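Local coordinates for transcriptional regulator (Pyrococcus horikoshii, PDB 1UDD), which is of unknown precise function but belongs to the all-helical TENA/THI-4/PQQC family of TenA homologues, at residues P24-V27 and Q28-G32; L34-E37 and K38-Y42; I156-Y159 and R160-G163; F207-M210 and A211-G214. All coordinates share one frame; numbering follows the deposited sequence.

Interaction 1: P24-V27 and Q28-G32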
loop_
_atom_site.group_PDB
_atom_site.type_symbol
_atom_site.label_atom_id
_atom_site.label_comp_id
_atom_site.label_asym_id
_atom_site.label_seq_id
_atom_site.Cartn_x
_atom_site.Cartn_y
_atom_site.Cartn_z
ATOM N N PRO A 24 32.344 -15.143 -10.338
ATOM C CA PRO A 24 32.704 -15.626 -11.674
ATOM C C PRO A 24 31.928 -14.941 -12.791
ATOM O O PRO A 24 32.518 -14.456 -13.756
ATOM C CB PRO A 24 32.393 -17.113 -11.588
ATOM C CG PRO A 24 32.747 -17.417 -10.183
ATOM C CD PRO A 24 32.153 -16.268 -9.412
ATOM N N PHE A 25 30.608 -14.891 -12.652
ATOM C CA PHE A 25 29.780 -14.259 -13.672
ATOM C C PHE A 25 30.215 -12.816 -13.900
ATOM O O PHE A 25 30.391 -12.383 -15.044
ATOM C CB PHE A 25 28.313 -14.284 -13.266
ATOM C CG PHE A 25 27.374 -13.998 -14.401
ATOM C CD1 PHE A 25 26.735 -15.039 -15.065
ATOM C CD2 PHE A 25 27.147 -12.695 -14.823
ATOM C CE1 PHE A 25 25.887 -14.782 -16.130
ATOM C CE2 PHE A 25 26.299 -12.430 -15.890
ATOM C CZ PHE A 25 25.668 -13.476 -16.542
ATOM N N VAL A 26 30.390 -12.077 -12.811
ATOM C CA VAL A 26 30.808 -10.688 -12.902
ATOM C C VAL A 26 32.212 -10.592 -13.505
ATOM O O VAL A 26 32.433 -9.872 -14.486
ATOM C CB VAL A 26 30.822 -9.998 -11.509
ATOM C CG1 VAL A 26 31.499 -8.652 -11.613
ATOM C CG2 VAL A 26 29.393 -9.823 -10.990
ATOM N N VAL A 27 33.157 -11.317 -12.911
ATOM C CA VAL A 27 34.532 -11.294 -13.388
ATOM C C VAL A 27 34.615 -11.684 -14.858
ATOM O O VAL A 27 35.298 -11.029 -15.646
ATOM C CB VAL A 27 35.429 -12.239 -12.572
ATOM C CG1 VAL A 27 36.841 -12.221 -13.135
ATOM C CG2 VAL A 27 35.447 -11.814 -11.118
ATOM N N GLN A 28 33.905 -12.737 -15.236
ATOM C CA GLN A 28 33.952 -13.183 -16.625
ATOM C C GLN A 28 33.245 -12.253 -17.597
ATOM O O GLN A 28 33.650 -12.141 -18.761
ATOM C CB GLN A 28 33.381 -14.594 -16.745
ATOM C CG GLN A 28 34.334 -15.650 -16.238
ATOM C CD GLN A 28 33.778 -17.043 -16.386
ATOM O OE1 GLN A 28 33.125 -17.362 -17.380
ATOM N NE2 GLN A 28 34.047 -17.889 -15.404
ATOM N N LEU A 29 32.205 -11.576 -17.124
ATOM C CA LEU A 29 31.464 -10.669 -17.987
ATOM C C LEU A 29 32.366 -9.492 -18.329
ATOM O O LEU A 29 32.426 -9.062 -19.479
ATOM C CB LEU A 29 30.196 -10.151 -17.283
ATOM C CG LEU A 29 28.991 -9.725 -18.137
ATOM C CD1 LEU A 29 27.974 -9.031 -17.230
ATOM C CD2 LEU A 29 29.401 -8.788 -19.254
ATOM N N TYR A 30 33.069 -8.974 -17.327
ATOM C CA TYR A 30 33.942 -7.828 -17.539
ATOM C C TYR A 30 35.257 -8.161 -18.231
ATOM O O TYR A 30 35.820 -7.320 -18.926
ATOM C CB TYR A 30 34.198 -7.091 -16.214
ATOM C CG TYR A 30 33.084 -6.124 -15.839
ATOM C CD1 TYR A 30 31.877 -6.579 -15.293
ATOM C CD2 TYR A 30 33.217 -4.761 -16.093
ATOM C CE1 TYR A 30 30.827 -5.688 -15.015
ATOM C CE2 TYR A 30 32.179 -3.866 -15.824
ATOM C CZ TYR A 30 30.987 -4.332 -15.289
ATOM O OH TYR A 30 29.961 -3.433 -15.065
ATOM N N SER A 31 35.747 -9.378 -18.060
ATOM C CA SER A 31 36.996 -9.752 -18.719
ATOM C C SER A 31 36.702 -10.064 -20.185
ATOM O O SER A 31 37.533 -9.825 -21.055
ATOM C CB SER A 31 37.617 -10.978 -18.058
ATOM O OG SER A 31 36.819 -12.125 -18.298
ATOM N N GLY A 32 35.510 -10.593 -20.446
ATOM C CA GLY A 32 35.115 -10.926 -21.804
ATOM C C GLY A 32 35.087 -12.423 -22.007
ATOM O O GLY A 32 34.868 -12.917 -23.110
#
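Phe25 and Leu29 meet one helical turn apart, where Leu29 CD1 comes obliquely to Phe25 CE2 at 4.0 Å. Four residues apart, they share a flank of the helix, and with CG anti to N in both (chi1 -164° in Phe25, -153° in Leu29) their ends meet. Further round, Val26 CG1 lies 4.2 Å from Tyr30 CD1. The tyrosine ring turns its edge to the Val26 carbonyl, with Val26 O close to the ring plane and 3.4 Å from Tyr30 CD1. Gln28 folds its aliphatic part back along Pro24, with Gln28 CB only 3.1 Å from Pro24 O. Under these side chains runs a plain i to i+4 ladder, from Gln28 N to Pro24 O (2.7 Å) up to Ser31 N to Val27 O (3.0 Å). This is the two-turn helix 24-31 of the all-helical TenA fold, and it stops at Gly32, whose phi is positive. Gly32 N still donates to Gln28 O at 2.9 Å, and the Ser31 hydroxyl hydrogen-bonds the backbone N of Thr33 just beyond. Outward, Phe25 packs against Tyr42 and Ala211, Leu29 against Tyr159 and Trp162, and the Tyr30 ring meets His147.

Interaction 2: L34-E37 and K38-Y42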
loop_
_atom_site.group_PDB
_atom_site.type_symbol
_atom_site.label_atom_id
_atom_site.label_comp_id
_atom_site.label_asym_id
_atom_site.label_seq_id
_atom_site.Cartn_x
_atom_site.Cartn_y
_atom_site.Cartn_z
ATOM N N LEU A 34 32.989 -14.553 -20.251
ATOM C CA LEU A 34 31.671 -15.131 -20.047
ATOM C C LEU A 34 31.092 -15.741 -21.330
ATOM O O LEU A 34 31.134 -15.125 -22.399
ATOM C CB LEU A 34 30.696 -14.069 -19.506
ATOM C CG LEU A 34 29.347 -14.645 -19.052
ATOM C CD1 LEU A 34 29.560 -15.404 -17.755
ATOM C CD2 LEU A 34 28.309 -13.530 -18.857
ATOM N N PRO A 35 30.568 -16.975 -21.243
ATOM C CA PRO A 35 29.984 -17.616 -22.425
ATOM C C PRO A 35 28.697 -16.868 -22.788
ATOM O O PRO A 35 27.784 -16.759 -21.967
ATOM C CB PRO A 35 29.709 -19.040 -21.944
ATOM C CG PRO A 35 30.763 -19.258 -20.900
ATOM C CD PRO A 35 30.740 -17.948 -20.149
ATOM N N LEU A 36 28.634 -16.356 -24.012
ATOM C CA LEU A 36 27.488 -15.592 -24.494
ATOM C C LEU A 36 26.137 -16.172 -24.110
ATOM O O LEU A 36 25.148 -15.444 -24.042
ATOM C CB LEU A 36 27.560 -15.437 -26.013
ATOM C CG LEU A 36 26.614 -14.407 -26.634
ATOM C CD1 LEU A 36 26.840 -13.057 -25.974
ATOM C CD2 LEU A 36 26.863 -14.313 -28.134
ATOM N N GLU A 37 26.088 -17.475 -23.860
ATOM C CA GLU A 37 24.835 -18.116 -23.485
ATOM C C GLU A 37 24.396 -17.730 -22.084
ATOM O O GLU A 37 23.198 -17.599 -21.819
ATOM C CB GLU A 37 24.950 -19.637 -23.567
ATOM C CG GLU A 37 24.807 -20.190 -24.972
ATOM C CD GLU A 37 23.593 -19.622 -25.699
ATOM O OE1 GLU A 37 23.713 -18.529 -26.301
ATOM O OE2 GLU A 37 22.518 -20.267 -25.653
ATOM N N LYS A 38 25.369 -17.574 -21.188
ATOM C CA LYS A 38 25.084 -17.196 -19.814
ATOM C C LYS A 38 24.631 -15.748 -19.740
ATOM O O LYS A 38 23.806 -15.396 -18.904
ATOM C CB LYS A 38 26.318 -17.406 -18.931
ATOM C CG LYS A 38 26.698 -18.863 -18.780
ATOM C CD LYS A 38 27.753 -19.072 -17.722
ATOM C CE LYS A 38 27.783 -20.536 -17.308
ATOM N NZ LYS A 38 28.730 -20.793 -16.184
ATOM N N PHE A 39 25.164 -14.911 -20.621
ATOM C CA PHE A 39 24.792 -13.500 -20.642
ATOM C C PHE A 39 23.337 -13.380 -21.071
ATOM O O PHE A 39 22.574 -12.599 -20.496
ATOM C CB PHE A 39 25.696 -12.722 -21.607
ATOM C CG PHE A 39 25.477 -11.231 -21.593
ATOM C CD1 PHE A 39 25.614 -10.502 -20.415
ATOM C CD2 PHE A 39 25.170 -10.548 -22.768
ATOM C CE1 PHE A 39 25.453 -9.113 -20.402
ATOM C CE2 PHE A 39 25.005 -9.161 -22.773
ATOM C CZ PHE A 39 25.150 -8.438 -21.579
ATOM N N LYS A 40 22.945 -14.161 -22.075
ATOM C CA LYS A 40 21.567 -14.118 -22.543
ATOM C C LYS A 40 20.603 -14.539 -21.440
ATOM O O LYS A 40 19.542 -13.945 -21.300
ATOM C CB LYS A 40 21.380 -15.005 -23.777
ATOM C CG LYS A 40 22.107 -14.491 -25.003
ATOM C CD LYS A 40 21.876 -15.411 -26.187
ATOM C CE LYS A 40 22.769 -15.059 -27.361
ATOM N NZ LYS A 40 22.488 -15.955 -28.524
ATOM N N PHE A 41 20.961 -15.555 -20.659
ATOM C CA PHE A 41 20.082 -15.993 -19.573
ATOM C C PHE A 41 19.900 -14.850 -18.570
ATOM O O PHE A 41 18.799 -14.620 -18.056
ATOM C CB PHE A 41 20.674 -17.194 -18.843
ATOM C CG PHE A 41 19.796 -17.714 -17.754
ATOM C CD1 PHE A 41 18.753 -18.594 -18.041
ATOM C CD2 PHE A 41 19.978 -17.295 -16.441
ATOM C CE1 PHE A 41 17.899 -19.052 -17.029
ATOM C CE2 PHE A 41 19.135 -17.740 -15.427
ATOM C CZ PHE A 41 18.090 -18.622 -15.719
ATOM N N TYR A 42 21.001 -14.155 -18.294
ATOM C CA TYR A 42 21.012 -13.022 -17.381
ATOM C C TYR A 42 20.167 -11.879 -17.941
ATOM O O TYR A 42 19.248 -11.394 -17.269
ATOM C CB TYR A 42 22.462 -12.559 -17.147
ATOM C CG TYR A 42 22.607 -11.171 -16.556
ATOM C CD1 TYR A 42 22.186 -10.887 -15.250
ATOM C CD2 TYR A 42 23.143 -10.135 -17.314
ATOM C CE1 TYR A 42 22.296 -9.597 -14.722
ATOM C CE2 TYR A 42 23.255 -8.848 -16.802
ATOM C CZ TYR A 42 22.827 -8.586 -15.508
ATOM O OH TYR A 42 22.907 -7.303 -15.031
#
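The Phe39 ring receives Leu34 CD2 and Leu36 CD1, each arriving obliquely, the latter 4.4 Å from Phe39 CD2. Leu34 runs at about a right angle to the phenylalanine, with Leu34 CD2 3.9 Å from Phe39 CB. Tyr159 and Trp162 also meet the Phe39 ring, each edge-to-face. Pro35 is the N-cap of helix 36-63, so Leu34 and Phe39 bracket the first turn as a hydrophobic staple, the residue before the cap packing on the fourth residue of the helix. Pro35 O takes Lys38 N at 2.7 Å and, more weakly, Phe39 N, which makes it the acceptor for two amides of the opening turn. Lys38 has its CG beside the backbone N (chi1 -67°) and is extended beyond it. That lays its methylenes alongside the proline ring, with Pro35 CD 4.0 Å from Lys38 CD. Leu34 CD1 rests 4.0 Å from Lys38 CB. On the more exposed side Lys40 stretches back over Leu36, with Lys40 CE 4.0 Å from Leu36 CG. Lys40 NZ ends 3.6 Å from Glu37 OE1, a long salt bridge; the glutamate chain bends at chi2 (-48°) to bring the oxygen there. The start of helix 36-63 is thereby set among three others: Leu34 rests on helix 24-31, Phe39 and Leu36 face helix 157-164, and Lys38 reaches a cation-pi contact with Trp212 of helix 190-213, where Phe41 touches Met210.

Interaction 3: I156-Y159 and R160-G163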
loop_
_atom_site.group_PDB
_atom_site.type_symbol
_atom_site.label_atom_id
_atom_site.label_comp_id
_atom_site.label_asym_id
_atom_site.label_seq_id
_atom_site.Cartn_x
_atom_site.Cartn_y
_atom_site.Cartn_z
ATOM N N ILE A 156 34.748 -8.761 -26.444
ATOM C CA ILE A 156 33.352 -8.754 -26.870
ATOM C C ILE A 156 32.639 -7.396 -26.812
ATOM O O ILE A 156 32.321 -6.892 -25.731
ATOM C CB ILE A 156 32.561 -9.782 -26.046
ATOM C CG1 ILE A 156 33.364 -11.089 -25.972
ATOM C CG2 ILE A 156 31.207 -10.020 -26.685
ATOM C CD1 ILE A 156 32.705 -12.216 -25.182
ATOM N N LYS A 157 32.363 -6.829 -27.988
ATOM C CA LYS A 157 31.713 -5.521 -28.097
ATOM C C LYS A 157 30.428 -5.331 -27.303
ATOM O O LYS A 157 30.216 -4.269 -26.714
ATOM C CB LYS A 157 31.430 -5.176 -29.564
ATOM C CG LYS A 157 30.797 -3.796 -29.759
ATOM C CD LYS A 157 30.890 -3.329 -31.206
ATOM C CE LYS A 157 30.505 -1.859 -31.343
ATOM N NZ LYS A 157 30.895 -1.261 -32.661
ATOM N N ILE A 158 29.566 -6.340 -27.303
ATOM C CA ILE A 158 28.305 -6.245 -26.578
ATOM C C ILE A 158 28.566 -6.063 -25.085
ATOM O O ILE A 158 27.923 -5.239 -24.433
ATOM C CB ILE A 158 27.422 -7.497 -26.805
ATOM C CG1 ILE A 158 26.898 -7.502 -28.246
ATOM C CG2 ILE A 158 26.244 -7.499 -25.832
ATOM C CD1 ILE A 158 25.968 -8.647 -28.548
ATOM N N TYR A 159 29.512 -6.831 -24.550
ATOM C CA TYR A 159 29.855 -6.717 -23.143
ATOM C C TYR A 159 30.417 -5.326 -22.862
ATOM O O TYR A 159 30.136 -4.738 -21.820
ATOM C CB TYR A 159 30.894 -7.764 -22.750
ATOM C CG TYR A 159 30.399 -9.181 -22.783
ATOM C CD1 TYR A 159 29.060 -9.472 -23.035
ATOM C CD2 TYR A 159 31.272 -10.243 -22.565
ATOM C CE1 TYR A 159 28.607 -10.789 -23.072
ATOM C CE2 TYR A 159 30.830 -11.561 -22.599
ATOM C CZ TYR A 159 29.501 -11.829 -22.857
ATOM O OH TYR A 159 29.071 -13.136 -22.937
ATOM N N ARG A 160 31.212 -4.796 -23.789
ATOM C CA ARG A 160 31.794 -3.473 -23.589
ATOM C C ARG A 160 30.726 -2.401 -23.556
ATOM O O ARG A 160 30.745 -1.531 -22.690
ATOM C CB ARG A 160 32.805 -3.127 -24.684
ATOM C CG ARG A 160 34.103 -3.915 -24.641
ATOM C CD ARG A 160 35.202 -3.156 -25.375
ATOM N NE ARG A 160 34.822 -2.826 -26.745
ATOM C CZ ARG A 160 34.853 -3.684 -27.759
ATOM N NH1 ARG A 160 35.255 -4.933 -27.567
ATOM N NH2 ARG A 160 34.473 -3.291 -28.966
ATOM N N GLU A 161 29.801 -2.449 -24.506
ATOM C CA GLU A 161 28.737 -1.464 -24.552
ATOM C C GLU A 161 27.986 -1.556 -23.226
ATOM O O GLU A 161 27.793 -0.559 -22.530
ATOM C CB GLU A 161 27.780 -1.765 -25.711
ATOM C CG GLU A 161 28.460 -2.022 -27.051
ATOM C CD GLU A 161 27.461 -2.225 -28.186
ATOM O OE1 GLU A 161 26.895 -1.221 -28.672
ATOM O OE2 GLU A 161 27.235 -3.391 -28.584
ATOM N N TRP A 162 27.582 -2.774 -22.882
ATOM C CA TRP A 162 26.852 -3.038 -21.648
ATOM C C TRP A 162 27.536 -2.432 -20.424
ATOM O O TRP A 162 26.908 -1.731 -19.634
ATOM C CB TRP A 162 26.706 -4.550 -21.444
ATOM C CG TRP A 162 25.950 -4.898 -20.208
ATOM C CD1 TRP A 162 24.593 -4.975 -20.068
ATOM C CD2 TRP A 162 26.505 -5.162 -18.917
ATOM N NE1 TRP A 162 24.267 -5.271 -18.766
ATOM C CE2 TRP A 162 25.424 -5.390 -18.036
ATOM C CE3 TRP A 162 27.815 -5.224 -18.416
ATOM C CZ2 TRP A 162 25.609 -5.680 -16.673
ATOM C CZ3 TRP A 162 28.000 -5.513 -17.060
ATOM C CH2 TRP A 162 26.896 -5.737 -16.206
ATOM N N GLY A 163 28.830 -2.694 -20.283
ATOM C CA GLY A 163 29.561 -2.195 -19.136
ATOM C C GLY A 163 29.778 -0.699 -19.037
ATOM O O GLY A 163 29.623 -0.121 -17.958
#
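Arg160 doubles back on Lys157, laying its guanidinium over the backbone where helix 157-164 begins. One face of the group has Lys157 CA 3.4 Å above its plane, displaced toward the rim, and NH2 of Arg160 stands 3.6 Å from Lys157 CB. The turn comes at chi3 (-55°), which swings the flat end round after Arg160 CG has passed 3.6 Å from Ile156 O. Arg160 NH1 bonds the carbonyl O of Asn154, so the guanidinium is held at its polar end by a hydrogen bond as well as by packing on Lys157. The backbone of the same residue opens the helix, Arg160 N donating to Ile156 O at 3.1 Å in the carbonyl plane, with Ile156 as N-cap. Lys157, extended throughout, crosses Arg160 obliquely.

Tyr159 carries the buried side. Ile156 CG2 sits 4.0 Å above the centre of the Tyr159 ring, and Tyr159 OH hydrogen-bonds Leu34 O in the loop before helix 36-63. Next to it, Gly163 N closes the turn on Tyr159 O at 2.9 Å.

The charges are gathered but not paired among themselves: Lys157 NZ is 5.5 Å from Arg160 NH2 and 5.6 Å from Glu161 OE1. The Asn154 carbonyl would ease a positive charge at the helix start. Glu161 OE2 lies close to Glu93 OE2, and that like-charge pair may raise the affinity of one acid for a proton, an effect Lys157 would moderate.

Interaction 4: F207-M210 and A211-G214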
loop_
_atom_site.group_PDB
_atom_site.type_symbol
_atom_site.label_atom_id
_atom_site.label_comp_id
_atom_site.label_asym_id
_atom_site.label_seq_id
_atom_site.Cartn_x
_atom_site.Cartn_y
_atom_site.Cartn_z
ATOM N N PHE A 207 21.688 -12.933 -7.134
ATOM C CA PHE A 207 21.257 -12.732 -8.505
ATOM C C PHE A 207 22.355 -13.153 -9.485
ATOM O O PHE A 207 22.084 -13.803 -10.495
ATOM C CB PHE A 207 20.889 -11.267 -8.741
ATOM C CG PHE A 207 19.860 -11.065 -9.818
ATOM C CD1 PHE A 207 18.497 -11.184 -9.528
ATOM C CD2 PHE A 207 20.244 -10.728 -11.117
ATOM C CE1 PHE A 207 17.527 -10.961 -10.520
ATOM C CE2 PHE A 207 19.293 -10.507 -12.111
ATOM C CZ PHE A 207 17.926 -10.620 -11.813
ATOM N N TRP A 208 23.594 -12.768 -9.196
ATOM C CA TRP A 208 24.689 -13.140 -10.079
ATOM C C TRP A 208 24.830 -14.648 -10.034
ATOM O O TRP A 208 25.026 -15.294 -11.060
ATOM C CB TRP A 208 25.997 -12.466 -9.641
ATOM C CG TRP A 208 25.975 -10.981 -9.838
ATOM C CD1 TRP A 208 26.065 -10.024 -8.869
ATOM C CD2 TRP A 208 25.858 -10.283 -11.084
ATOM N NE1 TRP A 208 26.016 -8.776 -9.433
ATOM C CE2 TRP A 208 25.887 -8.903 -10.792
ATOM C CE3 TRP A 208 25.734 -10.694 -12.425
ATOM C CZ2 TRP A 208 25.795 -7.924 -11.787
ATOM C CZ3 TRP A 208 25.645 -9.719 -13.416
ATOM C CH2 TRP A 208 25.675 -8.347 -13.089
ATOM N N GLU A 209 24.701 -15.205 -8.836
ATOM C CA GLU A 209 24.833 -16.639 -8.649
ATOM C C GLU A 209 23.816 -17.420 -9.465
ATOM O O GLU A 209 24.158 -18.421 -10.091
ATOM C CB GLU A 209 24.688 -16.985 -7.166
ATOM C CG GLU A 209 24.904 -18.462 -6.834
ATOM C CD GLU A 209 26.239 -18.999 -7.342
ATOM O OE1 GLU A 209 27.248 -18.264 -7.238
ATOM O OE2 GLU A 209 26.278 -20.155 -7.832
ATOM N N MET A 210 22.567 -16.970 -9.467
ATOM C CA MET A 210 21.552 -17.683 -10.225
ATOM C C MET A 210 21.762 -17.476 -11.720
ATOM O O MET A 210 21.374 -18.319 -12.530
ATOM C CB MET A 210 20.150 -17.235 -9.801
ATOM C CG MET A 210 19.744 -15.893 -10.303
ATOM S SD MET A 210 18.866 -16.001 -11.841
ATOM C CE MET A 210 18.475 -14.225 -12.055
ATOM N N ALA A 211 22.367 -16.351 -12.087
ATOM C CA ALA A 211 22.642 -16.083 -13.489
ATOM C C ALA A 211 23.780 -17.023 -13.906
ATOM O O ALA A 211 23.857 -17.462 -15.048
ATOM C CB ALA A 211 23.057 -14.636 -13.674
ATOM N N TRP A 212 24.661 -17.323 -12.959
ATOM C CA TRP A 212 25.792 -18.206 -13.207
ATOM C C TRP A 212 25.301 -19.649 -13.315
ATOM O O TRP A 212 25.757 -20.403 -14.174
ATOM C CB TRP A 212 26.816 -18.078 -12.070
ATOM C CG TRP A 212 28.025 -18.952 -12.237
ATOM C CD1 TRP A 212 28.357 -20.049 -11.488
ATOM C CD2 TRP A 212 29.053 -18.814 -13.226
ATOM N NE1 TRP A 212 29.529 -20.601 -11.954
ATOM C CE2 TRP A 212 29.975 -19.864 -13.021
ATOM C CE3 TRP A 212 29.286 -17.904 -14.267
ATOM C CZ2 TRP A 212 31.114 -20.032 -13.821
ATOM C CZ3 TRP A 212 30.424 -18.071 -15.065
ATOM C CH2 TRP A 212 31.319 -19.128 -14.834
ATOM N N ARG A 213 24.363 -20.017 -12.447
ATOM C CA ARG A 213 23.798 -21.355 -12.440
ATOM C C ARG A 213 22.777 -21.573 -13.548
ATOM O O ARG A 213 22.521 -22.706 -13.941
ATOM C CB ARG A 213 23.149 -21.636 -11.089
ATOM C CG ARG A 213 24.149 -21.788 -9.963
ATOM C CD ARG A 213 23.441 -22.136 -8.671
ATOM N NE ARG A 213 24.370 -22.568 -7.631
ATOM C CZ ARG A 213 25.185 -23.614 -7.746
ATOM N NH1 ARG A 213 25.191 -24.338 -8.861
ATOM N NH2 ARG A 213 25.987 -23.944 -6.741
ATOM N N GLY A 214 22.194 -20.494 -14.058
ATOM C CA GLY A 214 21.206 -20.638 -15.114
ATOM C C GLY A 214 19.947 -21.255 -14.536
ATOM O O GLY A 214 19.241 -22.016 -15.200
#
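Glu209 and Arg213 form an i to i+4 salt bridge on the last turn of helix 190-213, close to the C-terminal end of the modelled chain. Glu209 OE2 stands 3.1 Å from Arg213 NE, over one face of the guanidinium, and the two flat groups are turned 64° apart. No N-H points at the oxygen, so what joins them is charge. The same OE2 lies at the edge of the Trp212 indole, near its plane and 4.2 Å from Trp212 CD1. Glu209 reaches there with CG anti to N and a bend at chi2 (54°), while Arg213 runs straight from CG to NE; beneath the bridge, Arg213 N donates to Glu209 O at 2.9 Å.

On the buried side Met210 takes chi1 75°, with CG between N and the carbonyl carbon. The chain then curls back past Ala211, SD of Met210 3.5 Å from Ala211 N, and sets Met210 CE 3.6 Å above the centre of the Phe207 ring. Ala211 CB nests 3.3 Å from Trp208 O. The helix ends at Gly214, where phi turns positive and Gly214 N makes a weak bond to Met210 O.

Glu209 OE1 is hydrogen-bonded to His23 NE2. The histidine is therefore probably the main guide to the carboxylate's orientation, and Arg213, drawn by charge without a directed bond, could shift somewhat without breaking a hydrogen bond to it.

Overall arrangement
Along the chain the four contacts come one after another, each at or near an end of one helix, with the adjoining cap or loop residues: 24-31, 36-63, 157-164 and 190-213. In space they gather near one end of the helical bundle, each centred about 15 to 18 Å from the centre of the chain. Interactions 1 and 2 lie about 10 Å apart between centres, as do 2 and 4. Interactions 3 and 4 are the most distant pair, about 19 Å between centres, and barely meet through Trp162 and Trp208. Interactions 1 and 2 each touch both. An aromatic and aliphatic core thus joins helices far apart in sequence, with no other subunit touching any of the four.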